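Glycine betaine/carnitine/choline ABC transporter (PDB 3O66) probably serves as the substrate-binding component of an ABC importer, capturing glycine betaine, carnitine or choline for uptake into the cell. Local coordinates at residues Lys138-Leu143 / Tyr166-Gly171; Glu160-Glu165 / Lys214-Pro219; Tyr116-Thr121 / Leu190-Gly195. All coordinates share one frame; numbering follows the deposited sequence.

Contact 1: residues Lys138-Leu143 / Tyr166-Gly171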
ATOM      1  N   LYS A 138     -23.755  11.592  11.652  1.00 35.71           N
ATOM      2  CA  LYS A 138     -25.198  11.962  11.673  1.00 38.09           C
ATOM      3  C   LYS A 138     -26.065  10.965  10.907  1.00 36.77           C
ATOM      4  O   LYS A 138     -27.281  10.889  11.120  1.00 37.69           O
ATOM      5  CB  LYS A 138     -25.437  13.320  11.013  1.00 38.82           C
ATOM      6  CG  LYS A 138     -25.164  14.550  11.832  1.00 43.71           C
ATOM      7  CD  LYS A 138     -25.552  15.779  10.987  1.00 46.62           C
ATOM      8  CE  LYS A 138     -24.880  17.039  11.478  1.00 48.89           C
ATOM      9  NZ  LYS A 138     -25.572  17.526  12.684  1.00 52.30           N
ATOM     10  N   HIS A 139     -25.439  10.231   9.996  1.00 34.79           N
ATOM     11  CA  HIS A 139     -26.161   9.524   8.941  1.00 34.31           C
ATOM     12  C   HIS A 139     -26.046   8.022   9.038  1.00 33.77           C
ATOM     13  O   HIS A 139     -26.783   7.293   8.353  1.00 33.52           O
ATOM     14  CB  HIS A 139     -25.619   9.957   7.574  1.00 33.20           C
ATOM     15  CG  HIS A 139     -25.569  11.443   7.401  1.00 34.76           C
ATOM     16  ND1 HIS A 139     -26.701  12.226   7.407  1.00 37.34           N
ATOM     17  CD2 HIS A 139     -24.523  12.290   7.240  1.00 34.89           C
ATOM     18  CE1 HIS A 139     -26.358  13.495   7.253  1.00 38.63           C
ATOM     19  NE2 HIS A 139     -25.042  13.561   7.153  1.00 37.39           N
ATOM     20  N   SER A 140     -25.095   7.564   9.853  1.00 33.27           N
ATOM     21  CA  SER A 140     -24.672   6.157   9.819  1.00 31.57           C
ATOM     22  C   SER A 140     -25.815   5.184  10.167  1.00 32.18           C
ATOM     23  O   SER A 140     -25.882   4.081   9.623  1.00 31.47           O
ATOM     24  CB  SER A 140     -23.419   5.958  10.691  1.00 30.99           C
ATOM     25  OG  SER A 140     -23.706   6.196  12.067  1.00 33.27           O
ATOM     26  N   LYS A 141     -26.750   5.640  11.004  1.00 33.33           N
ATOM     27  CA  LYS A 141     -27.889   4.835  11.456  1.00 34.50           C
ATOM     28  C   LYS A 141     -28.776   4.391  10.304  1.00 33.46           C
ATOM     29  O   LYS A 141     -29.476   3.397  10.410  1.00 33.18           O
ATOM     30  CB  LYS A 141     -28.733   5.594  12.483  1.00 36.72           C
ATOM     31  CG  LYS A 141     -29.305   6.908  11.950  1.00 39.12           C
ATOM     32  CD  LYS A 141     -30.010   7.710  13.028  1.00 44.13           C
ATOM     33  CE  LYS A 141     -30.107   9.182  12.608  1.00 45.72           C
ATOM     34  NZ  LYS A 141     -30.976   9.947  13.568  1.00 51.30           N
ATOM     35  N   ASP A 142     -28.739   5.137   9.211  1.00 32.76           N
ATOM     36  CA  ASP A 142     -29.565   4.843   8.048  1.00 34.10           C
ATOM     37  C   ASP A 142     -28.747   4.241   6.900  1.00 31.99           C
ATOM     38  O   ASP A 142     -29.263   4.057   5.795  1.00 32.66           O
ATOM     39  CB  ASP A 142     -30.281   6.132   7.592  1.00 36.14           C
ATOM     40  CG  ASP A 142     -31.182   6.713   8.676  1.00 40.76           C
ATOM     41  OD1 ASP A 142     -31.905   5.934   9.349  1.00 44.58           O
ATOM     42  OD2 ASP A 142     -31.170   7.956   8.855  1.00 45.20           O
ATOM     43  N   LEU A 143     -27.484   3.918   7.159  1.00 30.30           N
ATOM     44  CA  LEU A 143     -26.576   3.466   6.081  1.00 28.58           C
ATOM     45  C   LEU A 143     -26.196   1.975   6.194  1.00 28.14           C
ATOM     46  O   LEU A 143     -26.195   1.423   7.282  1.00 29.10           O
ATOM     47  CB  LEU A 143     -25.309   4.332   6.053  1.00 27.30           C
ATOM     48  CG  LEU A 143     -25.517   5.820   5.697  1.00 29.50           C
ATOM     49  CD1 LEU A 143     -24.205   6.626   5.747  1.00 27.87           C
ATOM     50  CD2 LEU A 143     -26.194   5.989   4.334  1.00 28.55           C
ATOM     51  N   TYR A 166     -15.009   6.077  17.239  1.00 38.26           N
ATOM     52  CA  TYR A 166     -15.700   7.065  16.431  1.00 36.62           C
ATOM     53  C   TYR A 166     -17.053   7.523  17.000  1.00 37.81           C
ATOM     54  O   TYR A 166     -17.494   8.628  16.712  1.00 37.60           O
ATOM     55  CB  TYR A 166     -15.781   6.611  14.978  1.00 34.56           C
ATOM     56  CG  TYR A 166     -14.579   7.069  14.162  1.00 32.22           C
ATOM     57  CD1 TYR A 166     -14.532   8.368  13.642  1.00 32.12           C
ATOM     58  CD2 TYR A 166     -13.486   6.228  13.949  1.00 32.04           C
ATOM     59  CE1 TYR A 166     -13.444   8.821  12.908  1.00 31.89           C
ATOM     60  CE2 TYR A 166     -12.354   6.673  13.186  1.00 31.78           C
ATOM     61  CZ  TYR A 166     -12.358   7.973  12.687  1.00 31.82           C
ATOM     62  OH  TYR A 166     -11.311   8.465  11.944  1.00 30.89           O
ATOM     63  N   GLY A 167     -17.688   6.696  17.823  1.00 38.93           N
ATOM     64  CA  GLY A 167     -18.896   7.123  18.542  1.00 40.93           C
ATOM     65  C   GLY A 167     -20.189   7.012  17.753  1.00 40.16           C
ATOM     66  O   GLY A 167     -21.171   7.692  18.062  1.00 41.68           O
ATOM     67  N   PHE A 168     -20.202   6.148  16.741  1.00 38.26           N
ATOM     68  CA  PHE A 168     -21.428   5.871  15.989  1.00 37.60           C
ATOM     69  C   PHE A 168     -21.443   4.448  15.408  1.00 37.00           C
ATOM     70  O   PHE A 168     -20.420   3.753  15.412  1.00 35.60           O
ATOM     71  CB  PHE A 168     -21.675   6.935  14.907  1.00 36.42           C
ATOM     72  CG  PHE A 168     -20.593   7.022  13.857  1.00 34.50           C
ATOM     73  CD1 PHE A 168     -20.590   6.151  12.763  1.00 32.90           C
ATOM     74  CD2 PHE A 168     -19.600   7.993  13.942  1.00 33.09           C
ATOM     75  CE1 PHE A 168     -19.599   6.232  11.787  1.00 32.25           C
ATOM     76  CE2 PHE A 168     -18.596   8.093  12.949  1.00 32.36           C
ATOM     77  CZ  PHE A 168     -18.588   7.203  11.889  1.00 30.63           C
ATOM     78  N   ASP A 169     -22.612   4.006  14.951  1.00 37.50           N
ATOM     79  CA  ASP A 169     -22.691   2.702  14.317  1.00 37.90           C
ATOM     80  C   ASP A 169     -23.620   2.694  13.113  1.00 36.41           C
ATOM     81  O   ASP A 169     -24.282   3.692  12.813  1.00 36.48           O
ATOM     82  CB  ASP A 169     -22.946   1.564  15.336  1.00 40.33           C
ATOM     83  CG  ASP A 169     -24.406   1.384  15.712  1.00 44.54           C
ATOM     84  OD1 ASP A 169     -25.222   2.314  15.547  1.00 46.31           O
ATOM     85  OD2 ASP A 169     -24.735   0.268  16.205  1.00 50.00           O
ATOM     86  N   PHE A 170     -23.622   1.590  12.398  1.00 35.01           N
ATOM     87  CA  PHE A 170     -24.319   1.545  11.146  1.00 34.02           C
ATOM     88  C   PHE A 170     -25.660   0.861  11.256  1.00 34.89           C
ATOM     89  O   PHE A 170     -25.857  -0.017  12.099  1.00 36.14           O
ATOM     90  CB  PHE A 170     -23.427   0.904  10.093  1.00 33.12           C
ATOM     91  CG  PHE A 170     -22.336   1.813   9.618  1.00 33.44           C
ATOM     92  CD1 PHE A 170     -22.551   2.666   8.529  1.00 34.02           C
ATOM     93  CD2 PHE A 170     -21.115   1.859  10.279  1.00 33.38           C
ATOM     94  CE1 PHE A 170     -21.554   3.520   8.098  1.00 34.76           C
ATOM     95  CE2 PHE A 170     -20.117   2.714   9.855  1.00 34.25           C
ATOM     96  CZ  PHE A 170     -20.331   3.537   8.769  1.00 34.31           C
ATOM     97  N   GLY A 171     -26.590   1.264  10.392  1.00 34.54           N
ATOM     98  CA  GLY A 171     -27.944   0.700  10.402  1.00 34.89           C
ATOM     99  C   GLY A 171     -27.925  -0.776  10.070  1.00 33.99           C
ATOM    100  O   GLY A 171     -28.651  -1.559  10.680  1.00 34.14           O
TER
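Two loops that lead into neighbouring parallel strands meet here, at the 144-148/172-176 side of the sheet in one lobe of a periplasmic-binding-protein-type fold. Residues 138-143 run into strand 144-148, and residues 166-171 drop from helix 159-166 into an edge strand of the sheet, 172-176.

Hydrogen bonding centres on Ser140. Its hydroxyl donates to the backbone: OG lies 2.7 Å from Asp169 O, reaching it from above the carbonyl plane (39° out). OG sits between the backbone N and the carbonyl carbon (chi1 65°), which turns it toward the facing loop. The carbonyl of the same residue is gripped twice, by Leu143 N within its own turn and by Gly171 N across the contact, with Gly171 N 3.0 Å from Ser140 O. A weak second bond, bent to 121° at the hydrogen, runs from Gly171 N to Leu143 O.

Apolar contacts flank this polar core. Ser140 CB stands over one face of the Phe170 ring, 4.2 Å from its centroid, a CH-pi contact, while Leu143 CB packs against Phe170 CD1. The Phe170 ring also touches Val192, and Phe170 N is hydrogen-bonded to Tyr159 OH.

Close backbone approach marks the last residue: Gly171 CA comes within 3.1 Å of Lys141 O. On the other flank Phe168 CD1 lies 3.2 Å from Ser140 OG.

Contact 2: residues Glu160-Glu165 / Lys214-Pro219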
ATOM      1  N   GLU A 160     -15.864  -3.356  16.861  1.00 44.80           N
ATOM      2  CA  GLU A 160     -16.207  -2.922  18.224  1.00 46.39           C
ATOM      3  C   GLU A 160     -15.366  -1.731  18.647  1.00 45.62           C
ATOM      4  O   GLU A 160     -15.899  -0.758  19.165  1.00 45.87           O
ATOM      5  CB  GLU A 160     -16.114  -4.057  19.269  1.00 48.75           C
ATOM      6  CG  GLU A 160     -17.152  -5.170  19.078  1.00 51.27           C
ATOM      7  CD  GLU A 160     -18.610  -4.674  19.097  1.00 53.67           C
ATOM      8  OE1 GLU A 160     -18.984  -3.889  20.001  1.00 55.58           O
ATOM      9  OE2 GLU A 160     -19.387  -5.078  18.201  1.00 53.80           O
ATOM     10  N   GLY A 161     -14.062  -1.809  18.388  1.00 44.78           N
ATOM     11  CA  GLY A 161     -13.140  -0.727  18.702  1.00 44.52           C
ATOM     12  C   GLY A 161     -13.419   0.527  17.894  1.00 42.64           C
ATOM     13  O   GLY A 161     -13.283   1.631  18.407  1.00 43.04           O
ATOM     14  N   PHE A 162     -13.814   0.357  16.631  1.00 40.70           N
ATOM     15  CA  PHE A 162     -14.144   1.485  15.766  1.00 39.19           C
ATOM     16  C   PHE A 162     -15.364   2.240  16.285  1.00 40.14           C
ATOM     17  O   PHE A 162     -15.373   3.472  16.279  1.00 40.42           O
ATOM     18  CB  PHE A 162     -14.383   1.031  14.313  1.00 37.01           C
ATOM     19  CG  PHE A 162     -15.147   2.038  13.486  1.00 35.31           C
ATOM     20  CD1 PHE A 162     -14.476   3.015  12.750  1.00 33.96           C
ATOM     21  CD2 PHE A 162     -16.544   2.027  13.464  1.00 35.29           C
ATOM     22  CE1 PHE A 162     -15.194   3.963  12.010  1.00 32.44           C
ATOM     23  CE2 PHE A 162     -17.273   2.967  12.718  1.00 33.58           C
ATOM     24  CZ  PHE A 162     -16.595   3.934  11.998  1.00 32.19           C
ATOM     25  N   LYS A 163     -16.388   1.496  16.709  1.00 40.96           N
ATOM     26  CA  LYS A 163     -17.623   2.082  17.258  1.00 42.25           C
ATOM     27  C   LYS A 163     -17.337   2.887  18.526  1.00 43.90           C
ATOM     28  O   LYS A 163     -17.900   3.964  18.722  1.00 44.49           O
ATOM     29  CB  LYS A 163     -18.675   1.000  17.562  1.00 43.24           C
ATOM     30  CG  LYS A 163     -19.299   0.358  16.326  1.00 42.57           C
ATOM     31  CD  LYS A 163     -20.448  -0.563  16.695  1.00 45.26           C
ATOM     32  CE  LYS A 163     -19.976  -1.904  17.221  1.00 46.75           C
ATOM     33  NZ  LYS A 163     -21.149  -2.743  17.576  1.00 48.65           N
ATOM     34  N   LYS A 164     -16.470   2.352  19.378  1.00 45.02           N
ATOM     35  CA  LYS A 164     -16.060   3.034  20.604  1.00 47.43           C
ATOM     36  C   LYS A 164     -15.294   4.334  20.282  1.00 46.18           C
ATOM     37  O   LYS A 164     -15.650   5.407  20.778  1.00 47.15           O
ATOM     38  CB  LYS A 164     -15.228   2.080  21.480  1.00 49.33           C
ATOM     39  CG  LYS A 164     -14.908   2.602  22.886  1.00 53.92           C
ATOM     40  CD  LYS A 164     -14.512   1.478  23.868  1.00 57.88           C
ATOM     41  CE  LYS A 164     -13.144   0.865  23.555  1.00 58.26           C
ATOM     42  NZ  LYS A 164     -12.498   0.279  24.789  1.00 60.36           N
ATOM     43  N   GLU A 165     -14.266   4.222  19.442  1.00 43.86           N
ATOM     44  CA  GLU A 165     -13.461   5.359  18.979  1.00 42.74           C
ATOM     45  C   GLU A 165     -14.268   6.455  18.282  1.00 41.06           C
ATOM     46  O   GLU A 165     -14.217   7.629  18.682  1.00 41.70           O
ATOM     47  CB  GLU A 165     -12.344   4.877  18.037  1.00 41.56           C
ATOM     48  CG  GLU A 165     -11.388   5.981  17.573  1.00 43.12           C
ATOM     49  CD  GLU A 165     -10.402   6.395  18.655  1.00 49.39           C
ATOM     50  OE1 GLU A 165      -9.510   5.579  18.991  1.00 51.60           O
ATOM     51  OE2 GLU A 165     -10.513   7.536  19.173  1.00 51.52           O
ATOM     52  N   LYS A 214      -9.585  10.483  13.098  1.00 34.58           N
ATOM     53  CA  LYS A 214      -9.202  10.094  14.459  1.00 35.97           C
ATOM     54  C   LYS A 214      -8.009   9.121  14.519  1.00 35.61           C
ATOM     55  O   LYS A 214      -7.604   8.701  15.604  1.00 36.05           O
ATOM     56  CB  LYS A 214     -10.408   9.518  15.223  1.00 36.76           C
ATOM     57  CG  LYS A 214     -11.466  10.571  15.550  1.00 38.26           C
ATOM     58  CD  LYS A 214     -12.532  10.017  16.467  1.00 40.31           C
ATOM     59  CE  LYS A 214     -13.444  11.127  16.961  1.00 43.17           C
ATOM     60  NZ  LYS A 214     -13.563  11.030  18.456  1.00 49.32           N
ATOM     61  N   GLN A 215      -7.436   8.786  13.353  1.00 33.67           N
ATOM     62  CA  GLN A 215      -6.319   7.828  13.260  1.00 33.51           C
ATOM     63  C   GLN A 215      -6.609   6.524  14.008  1.00 33.44           C
ATOM     64  O   GLN A 215      -5.773   6.043  14.807  1.00 35.37           O
ATOM     65  CB  GLN A 215      -4.983   8.433  13.745  1.00 35.28           C
ATOM     66  CG  GLN A 215      -4.578   9.697  13.016  1.00 36.51           C
ATOM     67  CD  GLN A 215      -3.312  10.354  13.576  1.00 39.03           C
ATOM     68  OE1 GLN A 215      -2.992  10.254  14.779  1.00 41.15           O
ATOM     69  NE2 GLN A 215      -2.591  11.044  12.701  1.00 37.70           N
ATOM     70  N   PHE A 216      -7.798   5.979  13.780  1.00 31.06           N
ATOM     71  CA  PHE A 216      -8.157   4.682  14.310  1.00 31.12           C
ATOM     72  C   PHE A 216      -7.221   3.630  13.735  1.00 30.28           C
ATOM     73  O   PHE A 216      -6.842   2.709  14.443  1.00 30.45           O
ATOM     74  CB  PHE A 216      -9.608   4.337  13.965  1.00 30.78           C
ATOM     75  CG  PHE A 216     -10.002   2.944  14.359  1.00 32.16           C
ATOM     76  CD1 PHE A 216     -10.198   2.611  15.695  1.00 34.88           C
ATOM     77  CD2 PHE A 216     -10.149   1.961  13.393  1.00 30.25           C
ATOM     78  CE1 PHE A 216     -10.542   1.300  16.073  1.00 36.37           C
ATOM     79  CE2 PHE A 216     -10.499   0.661  13.750  1.00 33.41           C
ATOM     80  CZ  PHE A 216     -10.697   0.325  15.101  1.00 35.71           C
ATOM     81  N   PHE A 217      -6.862   3.772  12.451  1.00 27.96           N
ATOM     82  CA  PHE A 217      -5.886   2.883  11.844  1.00 27.76           C
ATOM     83  C   PHE A 217      -4.481   3.448  11.896  1.00 28.50           C
ATOM     84  O   PHE A 217      -4.284   4.674  11.769  1.00 28.54           O
ATOM     85  CB  PHE A 217      -6.219   2.588  10.385  1.00 26.03           C
ATOM     86  CG  PHE A 217      -7.581   1.962  10.170  1.00 27.01           C
ATOM     87  CD1 PHE A 217      -7.833   0.647  10.571  1.00 28.84           C
ATOM     88  CD2 PHE A 217      -8.588   2.671   9.503  1.00 26.91           C
ATOM     89  CE1 PHE A 217      -9.100   0.054  10.338  1.00 27.49           C
ATOM     90  CE2 PHE A 217      -9.859   2.096   9.288  1.00 25.40           C
ATOM     91  CZ  PHE A 217     -10.099   0.785   9.701  1.00 25.86           C
ATOM     92  N   PRO A 218      -3.484   2.564  12.060  1.00 29.55           N
ATOM     93  CA  PRO A 218      -2.132   3.092  12.054  1.00 30.27           C
ATOM     94  C   PRO A 218      -1.724   3.318  10.595  1.00 29.06           C
ATOM     95  O   PRO A 218      -2.437   2.872   9.695  1.00 26.44           O
ATOM     96  CB  PRO A 218      -1.315   1.977  12.724  1.00 32.26           C
ATOM     97  CG  PRO A 218      -2.098   0.714  12.407  1.00 31.67           C
ATOM     98  CD  PRO A 218      -3.535   1.128  12.406  1.00 29.77           C
ATOM     99  N   PRO A 219      -0.606   4.026  10.362  1.00 25.77           N
ATOM    100  CA  PRO A 219      -0.163   4.259   8.975  1.00 24.30           C
ATOM    101  C   PRO A 219       0.304   2.986   8.299  1.00 23.42           C
ATOM    102  O   PRO A 219       0.855   2.084   8.949  1.00 22.63           O
ATOM    103  CB  PRO A 219       1.044   5.196   9.112  1.00 24.90           C
ATOM    104  CG  PRO A 219       1.121   5.568  10.549  1.00 27.03           C
ATOM    105  CD  PRO A 219       0.239   4.698  11.363  1.00 26.99           C
TER
HETATM  106  O   HOH W   1      -7.575   6.536  17.403  1.00 54.15           O
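Phe216 carries the tight half of this contact, in which the loop 214-219 of the binding-protein-type fold abuts helix 159-166. Its CG is anti to the backbone N (chi1 174°), which sends the ring toward the helix backbone. There Phe162 CA lies over one face, offset toward the rim, 3.9 Å from the centroid of the Phe216 ring: a CH-pi contact to a main-chain carbon. Phe216 CE1 approaches the peptide between Gly161 and Phe162, 3.5 Å from Gly161 C. Beside it, Phe216 CZ packs 3.8 Å from Phe162 CB. Trp151 also touches the side chains of both Phe162 and Phe216.

The loose half lies at Glu165 and Lys214. Aliphatic Glu165 CB still reaches the ring, 3.9 Å from Phe216 CD1, but the chain then bends at chi2 (76°) and its carboxylate leaves the aromatic group. Lys214 crosses Glu165 obliquely and, bent at its last torsion, makes one weak bond, NZ to Glu165 O at 3.5 Å. The opposite charges stay apart, with Glu165 OE2 4.7 Å from Lys214 NZ. A water links the Lys214 backbone to the carboxylate: it lies 2.8 Å from Lys214 O and, in a weak bond, near Glu165 OE1, with more acceptors in reach than it has protons.

Aromatic packing on the helix thus makes up most of the close contact, whereas the charged groups would add at most a diffuse attraction.

Contact 3: residues Tyr116-Thr121 / Leu190-Gly195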
ATOM      1  N   TYR A 116      -6.744  -0.072   5.265  1.00 24.64           N
ATOM      2  CA  TYR A 116      -8.197  -0.108   5.369  1.00 24.53           C
ATOM      3  C   TYR A 116      -8.624   1.358   5.417  1.00 23.25           C
ATOM      4  O   TYR A 116      -7.977   2.182   6.068  1.00 22.64           O
ATOM      5  CB  TYR A 116      -8.663  -0.825   6.639  1.00 24.81           C
ATOM      6  CG  TYR A 116      -8.784  -2.355   6.555  1.00 28.58           C
ATOM      7  CD1 TYR A 116      -8.689  -3.042   5.338  1.00 30.59           C
ATOM      8  CD2 TYR A 116      -9.021  -3.097   7.707  1.00 33.51           C
ATOM      9  CE1 TYR A 116      -8.805  -4.438   5.282  1.00 33.71           C
ATOM     10  CE2 TYR A 116      -9.159  -4.490   7.665  1.00 37.13           C
ATOM     11  CZ  TYR A 116      -9.055  -5.156   6.453  1.00 36.65           C
ATOM     12  OH  TYR A 116      -9.171  -6.537   6.436  1.00 37.94           O
ATOM     13  N   ALA A 117      -9.712   1.654   4.704  1.00 21.52           N
ATOM     14  CA  ALA A 117     -10.275   2.979   4.657  1.00 21.52           C
ATOM     15  C   ALA A 117     -11.737   2.860   4.315  1.00 20.92           C
ATOM     16  O   ALA A 117     -12.125   2.020   3.499  1.00 21.71           O
ATOM     17  CB  ALA A 117      -9.553   3.835   3.572  1.00 21.44           C
ATOM     18  N   PHE A 118     -12.541   3.736   4.903  1.00 21.50           N
ATOM     19  CA  PHE A 118     -13.952   3.832   4.594  1.00 21.49           C
ATOM     20  C   PHE A 118     -14.112   4.603   3.321  1.00 21.42           C
ATOM     21  O   PHE A 118     -13.417   5.595   3.094  1.00 23.24           O
ATOM     22  CB  PHE A 118     -14.733   4.518   5.723  1.00 22.49           C
ATOM     23  CG  PHE A 118     -14.776   3.701   6.981  1.00 23.12           C
ATOM     24  CD1 PHE A 118     -15.731   2.704   7.134  1.00 23.97           C
ATOM     25  CD2 PHE A 118     -13.793   3.852   7.955  1.00 23.62           C
ATOM     26  CE1 PHE A 118     -15.754   1.913   8.289  1.00 25.01           C
ATOM     27  CE2 PHE A 118     -13.792   3.048   9.113  1.00 25.99           C
ATOM     28  CZ  PHE A 118     -14.771   2.078   9.265  1.00 26.25           C
HETATM   29  N   MSE A 119     -15.044   4.156   2.489  1.00 21.43           N
HETATM   30  CA  MSE A 119     -15.219   4.754   1.168  1.00 21.12           C
HETATM   31  C   MSE A 119     -16.660   4.671   0.721  1.00 20.67           C
HETATM   32  O   MSE A 119     -17.427   3.786   1.173  1.00 21.28           O
HETATM   33  CB  MSE A 119     -14.270   4.162   0.126  1.00 20.98           C
HETATM   34  CG  MSE A 119     -14.420   2.638  -0.022  1.00 22.61           C
HETATM   35 SE   MSE A 119     -13.048   1.877  -1.181  0.75 22.10          SE
HETATM   36  CE  MSE A 119     -11.528   2.156   0.022  1.00 23.63           C
ATOM     37  N   VAL A 120     -17.023   5.632  -0.126  1.00 20.30           N
ATOM     38  CA  VAL A 120     -18.401   5.802  -0.601  1.00 20.48           C
ATOM     39  C   VAL A 120     -18.387   6.135  -2.077  1.00 21.44           C
ATOM     40  O   VAL A 120     -17.312   6.442  -2.633  1.00 22.90           O
ATOM     41  CB  VAL A 120     -19.151   6.905   0.188  1.00 20.66           C
ATOM     42  CG1 VAL A 120     -19.213   6.543   1.660  1.00 21.41           C
ATOM     43  CG2 VAL A 120     -18.540   8.358  -0.057  1.00 20.73           C
ATOM     44  N   THR A 121     -19.545   6.119  -2.726  1.00 22.34           N
ATOM     45  CA  THR A 121     -19.613   6.604  -4.108  1.00 22.94           C
ATOM     46  C   THR A 121     -19.563   8.146  -4.127  1.00 24.80           C
ATOM     47  O   THR A 121     -19.852   8.799  -3.113  1.00 25.39           O
ATOM     48  CB  THR A 121     -20.914   6.230  -4.804  1.00 22.72           C
ATOM     49  OG1 THR A 121     -22.012   6.843  -4.089  1.00 23.27           O
ATOM     50  CG2 THR A 121     -21.105   4.661  -4.928  1.00 22.78           C
ATOM     51  N   LEU A 190     -24.299  -1.414  -1.038  1.00 24.15           N
ATOM     52  CA  LEU A 190     -23.789  -0.818   0.187  1.00 23.81           C
ATOM     53  C   LEU A 190     -23.827   0.711   0.044  1.00 23.88           C
ATOM     54  O   LEU A 190     -23.822   1.234  -1.063  1.00 23.80           O
ATOM     55  CB  LEU A 190     -22.321  -1.220   0.423  1.00 22.90           C
ATOM     56  CG  LEU A 190     -21.984  -2.699   0.568  1.00 23.59           C
ATOM     57  CD1 LEU A 190     -20.484  -2.869   0.620  1.00 22.46           C
ATOM     58  CD2 LEU A 190     -22.671  -3.290   1.810  1.00 25.39           C
ATOM     59  N   ASP A 191     -23.823   1.412   1.168  1.00 23.42           N
ATOM     60  CA  ASP A 191     -23.652   2.858   1.158  1.00 23.72           C
ATOM     61  C   ASP A 191     -22.218   3.235   1.504  1.00 23.45           C
ATOM     62  O   ASP A 191     -21.715   4.273   1.055  1.00 22.98           O
ATOM     63  CB  ASP A 191     -24.620   3.497   2.142  1.00 24.58           C
ATOM     64  CG  ASP A 191     -26.081   3.171   1.815  1.00 27.08           C
ATOM     65  OD1 ASP A 191     -26.525   3.437   0.664  1.00 27.35           O
ATOM     66  OD2 ASP A 191     -26.771   2.618   2.695  1.00 28.47           O
ATOM     67  N   VAL A 192     -21.586   2.394   2.318  1.00 22.30           N
ATOM     68  CA  VAL A 192     -20.213   2.601   2.804  1.00 21.61           C
ATOM     69  C   VAL A 192     -19.490   1.238   2.820  1.00 21.27           C
ATOM     70  O   VAL A 192     -20.094   0.194   3.192  1.00 21.81           O
ATOM     71  CB  VAL A 192     -20.221   3.202   4.248  1.00 21.30           C
ATOM     72  CG1 VAL A 192     -18.791   3.494   4.732  1.00 23.04           C
ATOM     73  CG2 VAL A 192     -21.049   4.464   4.318  1.00 21.59           C
ATOM     74  N   ALA A 193     -18.206   1.236   2.434  1.00 20.75           N
ATOM     75  CA  ALA A 193     -17.391   0.035   2.436  1.00 20.68           C
ATOM     76  C   ALA A 193     -16.106   0.347   3.189  1.00 20.97           C
ATOM     77  O   ALA A 193     -15.590   1.487   3.115  1.00 21.91           O
ATOM     78  CB  ALA A 193     -17.063  -0.404   0.994  1.00 20.90           C
ATOM     79  N   LEU A 194     -15.619  -0.626   3.944  1.00 20.23           N
ATOM     80  CA  LEU A 194     -14.253  -0.558   4.453  1.00 20.33           C
ATOM     81  C   LEU A 194     -13.382  -1.352   3.472  1.00 20.23           C
ATOM     82  O   LEU A 194     -13.382  -2.595   3.475  1.00 22.39           O
ATOM     83  CB  LEU A 194     -14.183  -1.159   5.851  1.00 20.61           C
ATOM     84  CG  LEU A 194     -12.797  -1.032   6.518  1.00 22.17           C
ATOM     85  CD1 LEU A 194     -12.383   0.459   6.764  1.00 20.72           C
ATOM     86  CD2 LEU A 194     -12.865  -1.803   7.791  1.00 23.59           C
ATOM     87  N   GLY A 195     -12.654  -0.649   2.624  1.00 19.90           N
ATOM     88  CA  GLY A 195     -11.918  -1.276   1.481  1.00 19.69           C
ATOM     89  C   GLY A 195     -10.445  -0.999   1.657  1.00 20.37           C
ATOM     90  O   GLY A 195     -10.057  -0.434   2.665  1.00 21.92           O
TER
HETATM   91  O   HOH W   2     -22.014   5.043  -1.440  1.00 24.58           O
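Leu194 buries more surface than any other residue where strands 116-120 and 192-195 pair antiparallel, their axes passing 4.5 Å apart at 157°. Its CB leaves the strand on the face that also bears Phe118. CG is anti to the backbone N (chi1 -175°) and comes 4.1 Å from Tyr116 CB. At the tip the branches part: CD2 heads for the Tyr116 ring, 4.1 Å from Tyr116 CD2, while Leu194 CD1 turns back over the neighbouring strand, 3.5 Å from Ala117 C. This methyl sits above the middle of the Phe118 ring, Leu194 CD1 being 3.7 Å from its centroid and only 7° off the normal, a nearly ideal CH-pi contact. The same ring meets Val192 CG1 at its edge, near its plane, and is touched from outside by Phe162.

The backbone pairing is regular. Ala117 with Gly195 and Met119 with Ala193 are hydrogen-bonded pairs, and Phe118 with Leu194 is the non-hydrogen-bonded pair between them, its CA atoms 4.4 Å apart. Both hydrogen-bonded pairs are linked reciprocally; Met119 N reaches Ala193 O nearly along the C=O axis. These strands are neighbours in a five-stranded mixed sheet of the binding-protein-type fold, with strand 144-148 beyond 192-196 and strand 208-209 beyond 116-120.

Selenomethionine Met119 lies on the reverse face with Ala193. Its chain bends at chi3, bringing Met119 CE to 3.7 Å from Gly195 C, while helix 181-186 packs on that face through Tyr182 and Leu185. At the far end Val120 and Val192 run side by side, and a water accepts from Thr121 N and donates to Asp191 O; the Asp191 side chain forms a salt bridge with Arg144 through OD1.

Overall arrangement
The contacts cluster about one lobe, their centres 13 to 15 Å apart; residues 214-219 of contact 2 lead on to strand 222-227 of the other sheet. Contact 3 forms the middle of the lobe's sheet; contact 1 closes the loops ahead of strands 144-148 and 172-176 and meets it where Phe170 CE1 lies 3.9 Å from Val192 CG2. Contact 2 rests on contact 3: Phe162 CE1 is 3.3 Å from Phe118 CE2, and Phe217 CZ is 3.7 Å from Leu194 CD1. Contacts 1 and 2 share helix 159-166 and are tied by Tyr166 OH, 2.9 Å from Lys214 N. A triethylene glycol about 5 Å from the Tyr116 side chain, probably from crystallisation, may mark a pocket.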